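Local coordinates for dihydrodipicolinate synthase (Aquifex aeolicus, PDB 2EHH) that catalyses the Schiff-base condensation of pyruvate with aspartate beta-semialdehyde to 4-hydroxy-tetrahydrodipicolinate in the diaminopimelate route to lysine, working as a homotetramer, at the interface of chains A and B. Numbering follows the deposited sequence. Chains: chain A/B, Dihydrodipicolinate synthase.

Contact 1: the interface of chains A and B. Residues chain A 79-81, 104, 107, 109; chain B 48-49, 268-270.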
# COMPACT_ATOMS: atom_id res chain seq x y z
N ASN A 79 16.37 6.20 -16.89
CA ASN A 79 15.20 7.06 -16.82
C ASN A 79 15.36 8.30 -17.68
O ASN A 79 14.67 9.30 -17.48
CB ASN A 79 14.87 7.43 -15.36
CG ASN A 79 16.01 8.15 -14.67
OD1 ASN A 79 17.07 8.38 -15.24
ND2 ASN A 79 15.78 8.51 -13.41
N ALA A 80 16.28 8.22 -18.65
CA ALA A 80 16.54 9.31 -19.59
C ALA A 80 16.45 8.72 -21.00
O ALA A 80 17.25 7.87 -21.37
CB ALA A 80 17.94 9.89 -19.35
N THR A 81 15.48 9.18 -21.77
CA THR A 81 15.25 8.67 -23.12
C THR A 81 16.46 8.77 -24.06
O THR A 81 16.86 7.78 -24.66
CB THR A 81 14.04 9.38 -23.77
OG1 THR A 81 12.92 9.28 -22.88
CG2 THR A 81 13.68 8.73 -25.10
N PRO A 104 11.11 3.75 -16.92
CA PRO A 104 11.82 4.80 -16.19
C PRO A 104 11.53 4.84 -14.69
O PRO A 104 10.37 4.93 -14.27
CB PRO A 104 11.37 6.06 -16.90
CG PRO A 104 11.31 5.60 -18.33
CD PRO A 104 10.61 4.26 -18.21
N ASN A 107 11.72 9.35 -11.80
CA ASN A 107 11.05 10.56 -12.27
C ASN A 107 9.56 10.40 -12.59
O ASN A 107 8.89 11.36 -12.95
CB ASN A 107 11.80 11.21 -13.45
CG ASN A 107 12.10 10.26 -14.59
OD1 ASN A 107 11.65 9.12 -14.62
ND2 ASN A 107 12.87 10.75 -15.56
N PRO A 109 7.33 9.27 -15.03
CA PRO A 109 6.65 9.92 -16.15
C PRO A 109 5.19 9.50 -16.25
O PRO A 109 4.77 8.49 -15.67
CB PRO A 109 7.46 9.48 -17.37
CG PRO A 109 8.03 8.17 -16.95
CD PRO A 109 8.41 8.38 -15.51
N PRO B 48 17.35 13.79 -13.32
CA PRO B 48 17.41 12.52 -14.05
C PRO B 48 17.83 12.59 -15.52
O PRO B 48 18.48 11.68 -16.02
CB PRO B 48 15.99 11.97 -13.89
CG PRO B 48 15.59 12.48 -12.54
CD PRO B 48 16.06 13.92 -12.62
N THR B 49 17.46 13.67 -16.20
CA THR B 49 17.81 13.79 -17.61
C THR B 49 18.96 14.74 -17.92
O THR B 49 19.26 15.00 -19.08
CB THR B 49 16.58 14.19 -18.46
OG1 THR B 49 16.04 15.42 -17.97
CG2 THR B 49 15.51 13.10 -18.37
N LEU B 268 12.48 14.07 -22.43
CA LEU B 268 11.83 12.78 -22.28
C LEU B 268 12.60 11.98 -21.24
O LEU B 268 13.83 12.09 -21.15
CB LEU B 268 11.79 12.04 -23.62
CG LEU B 268 10.88 12.65 -24.68
CD1 LEU B 268 10.97 11.85 -25.97
CD2 LEU B 268 9.44 12.67 -24.17
N PRO B 269 11.91 11.12 -20.48
CA PRO B 269 10.47 10.81 -20.52
C PRO B 269 9.44 11.82 -20.04
O PRO B 269 8.24 11.53 -20.07
CB PRO B 269 10.39 9.50 -19.73
CG PRO B 269 11.41 9.71 -18.66
CD PRO B 269 12.58 10.33 -19.43
N LEU B 270 9.85 13.01 -19.60
CA LEU B 270 8.84 13.98 -19.18
C LEU B 270 8.23 14.58 -20.43
O LEU B 270 8.91 14.72 -21.46
CB LEU B 270 9.45 15.06 -18.28
CG LEU B 270 9.98 14.57 -16.92
CD1 LEU B 270 10.18 15.77 -16.00
CD2 LEU B 270 9.00 13.59 -16.29
O HOH W 1 19.30 9.43 -15.56

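Contact 2: the interface of chains A and B. Residues chain A 79, 105-108; chain B 43, 48, 105, 137.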
# COMPACT_ATOMS: atom_id res chain seq x y z
N ASN A 79 16.37 6.20 -16.89
CA ASN A 79 15.20 7.06 -16.82
C ASN A 79 15.36 8.30 -17.68
O ASN A 79 14.67 9.30 -17.48
CB ASN A 79 14.87 7.43 -15.36
CG ASN A 79 16.01 8.15 -14.67
OD1 ASN A 79 17.07 8.38 -15.24
ND2 ASN A 79 15.78 8.51 -13.41
N TYR A 105 12.59 4.79 -13.89
CA TYR A 105 12.47 4.83 -12.44
C TYR A 105 12.68 6.25 -11.90
O TYR A 105 13.27 7.09 -12.58
CB TYR A 105 13.51 3.91 -11.80
CG TYR A 105 14.90 4.09 -12.38
CD1 TYR A 105 15.38 3.20 -13.33
CD2 TYR A 105 15.69 5.18 -12.02
CE1 TYR A 105 16.62 3.39 -13.93
CE2 TYR A 105 16.94 5.38 -12.62
CZ TYR A 105 17.39 4.48 -13.57
OH TYR A 105 18.59 4.65 -14.18
N TYR A 106 12.17 6.49 -10.70
CA TYR A 106 12.34 7.77 -10.00
C TYR A 106 11.63 9.03 -10.50
O TYR A 106 11.01 9.73 -9.69
CB TYR A 106 13.83 8.06 -9.86
CG TYR A 106 14.16 9.27 -9.02
CD1 TYR A 106 14.07 9.23 -7.63
CD2 TYR A 106 14.56 10.46 -9.62
CE1 TYR A 106 14.38 10.35 -6.85
CE2 TYR A 106 14.88 11.59 -8.85
CZ TYR A 106 14.79 11.52 -7.47
OH TYR A 106 15.13 12.61 -6.71
N ASN A 107 11.72 9.35 -11.80
CA ASN A 107 11.05 10.56 -12.27
C ASN A 107 9.56 10.40 -12.59
O ASN A 107 8.89 11.36 -12.95
CB ASN A 107 11.80 11.21 -13.45
CG ASN A 107 12.10 10.26 -14.59
OD1 ASN A 107 11.65 9.12 -14.62
ND2 ASN A 107 12.87 10.75 -15.56
N LYS A 108 9.06 9.18 -12.44
CA LYS A 108 7.64 8.86 -12.64
C LYS A 108 6.92 9.55 -13.80
O LYS A 108 5.97 10.31 -13.59
CB LYS A 108 6.88 9.13 -11.34
CG LYS A 108 7.41 8.34 -10.15
CD LYS A 108 6.64 8.63 -8.87
CE LYS A 108 5.15 8.41 -9.06
NZ LYS A 108 4.41 8.53 -7.77
N THR B 43 15.10 17.03 -8.11
CA THR B 43 14.13 16.30 -8.91
C THR B 43 13.33 17.30 -9.74
O THR B 43 13.06 17.09 -10.92
CB THR B 43 13.15 15.51 -8.01
OG1 THR B 43 13.88 14.62 -7.17
CG2 THR B 43 12.18 14.70 -8.86
N PRO B 48 17.35 13.79 -13.32
CA PRO B 48 17.41 12.52 -14.05
C PRO B 48 17.83 12.59 -15.52
O PRO B 48 18.48 11.68 -16.02
CB PRO B 48 15.99 11.97 -13.89
CG PRO B 48 15.59 12.48 -12.54
CD PRO B 48 16.06 13.92 -12.62
N TYR B 105 17.87 5.68 -5.31
CA TYR B 105 16.64 5.19 -5.91
C TYR B 105 16.88 3.93 -6.73
O TYR B 105 18.01 3.64 -7.13
CB TYR B 105 16.04 6.25 -6.84
CG TYR B 105 17.07 6.93 -7.72
CD1 TYR B 105 17.62 8.16 -7.35
CD2 TYR B 105 17.52 6.33 -8.89
CE1 TYR B 105 18.60 8.77 -8.14
CE2 TYR B 105 18.50 6.94 -9.69
CZ TYR B 105 19.03 8.16 -9.30
OH TYR B 105 20.00 8.77 -10.07
N ARG B 137 9.29 8.03 -4.67
CA ARG B 137 10.09 8.07 -5.89
C ARG B 137 11.28 7.11 -5.86
O ARG B 137 11.59 6.46 -6.86
CB ARG B 137 10.63 9.48 -6.14
CG ARG B 137 9.60 10.52 -6.61
CD ARG B 137 10.30 11.86 -6.86
NE ARG B 137 9.39 12.89 -7.36
CZ ARG B 137 9.01 13.00 -8.63
NH1 ARG B 137 9.46 12.14 -9.53
NH2 ARG B 137 8.17 13.96 -8.99
O HOH W 2 19.30 9.43 -15.56

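Contact 1: the interface of chains A and B
Two prolines of chain B, B:Pro48 and B:Pro269, pack against the side chain of A:Asn107, which reaches across the subunit boundary between them. Its CB lies 4.1 Å from CG of B:Pro48, the two side chains running past each other in opposite senses. At CG the amide meets the second proline, whose ring crosses it at about a right angle; OD1 and ND2 both face CG of B:Pro269, and ND2 is the nearer, at 3.6 Å. The tip also touches CB of B:Pro48. CG of A:Asn107 stands between its own backbone N and carbonyl carbon (chi1 52°), a rotamer that brings ND2 up to the carbonyl oxygen of A:Asn79. There it donates a hydrogen bond to O of A:Asn79, 3.0 Å long, in the carbonyl plane but tilted from its own amide plane. This bond fixes the rotation of the amide and joins two loops of chain A into one surface for the prolines. An alanine here removes the amide, which would probably leave O of A:Asn79 without this donor and open a gap between the two proline rings.

On the neighbouring side, the amide of A:Asn79 lies obliquely over B:Pro48, with ND2 3.5 Å from CB of the ring. A water lies between OD1 of A:Asn79 and O of B:Pro48, although its modelled separations are doubtfully short. Further along, CB of A:Thr81 presses on CB of B:Leu268 at 3.5 Å, a tight fit, while A:Pro109 closes over CB of B:Pro269. The backbone N of A:Thr81 makes a weak hydrogen bond to O of B:Leu268.

In the fold, chain A contributes the start of helix 81-93 and the loops following strands 71-75 and 98-102; chain B contributes 3-10 helix 47-49 and the loop leading towards helix 275-287, where a cis peptide bond precedes B:Pro269.

Contact 2: the interface of chains A and B
The ring of A:Tyr106 enters chain B with one face against B:Tyr105, whose CD1 stands 3.7 Å above the ring plane, displaced toward the rim. The two side chains cross at about a right angle. At the ring edge, in plane, sits CG of B:Pro48, 3.7 Å from CD2, while CB of B:Arg137 touches CD1. The guanidinium of B:Arg137 is flat against its own chain: CG2 of B:Thr43 lies over the centre of one face, and the backbone carbonyl carbons of A:Tyr106 and A:Asn107 lie at its edge. Its plane is turned 57° from the phenol ring.

CG of A:Tyr106 is anti to the backbone N (chi1 -174°), which carries the ring away from its own loop and into the partner subunit. The phenol hydroxyl and the side-chain hydroxyl of B:Thr43 meet tip to tip, OH donating to OG1 in a hydrogen bond whose modelled length is too short to weigh. Both residues are assigned to the catalytic proton relay of this family, so chain A supplies a tyrosine to the active site of chain B. The two copies of Tyr105 meet near the two-fold axis, CE2 of A:Tyr105 lying 3.7 Å from CE2 of B:Tyr105. CB of A:Asn79 lies above one face of the A:Tyr105 ring, toward its rim, and ND2 of A:Asn79 donates to O of A:Tyr105, which is likely to steady the loop behind the inserted ring.

The same loop is gripped from across the boundary by B:Arg137, whose chain is extended from CG to NE. Its NH1 donates to O of A:Tyr106 over 2.9 Å, arriving on a carbonyl lone pair with the acceptor nearly in the guanidinium plane.

Contact 1 and contact 2 are adjoining patches of one two-fold symmetric interface, their centres about 7 Å apart, and they share A:Asn79, A:Asn107 and B:Pro48. Through these residues the proline-lined seam of contact 1 continues into the catalytic tyrosine insertion of contact 2, and 3-10 helix 47-49 of chain B serves both. Each centre lies about 13 Å from A:Tyr132 and about 18 Å from the Schiff-base lysine A:Lys161. Because the symmetry repeats both patches with the chains exchanged, each subunit lends the other a tyrosine, which makes pairing within the tetramer likely to matter for activity.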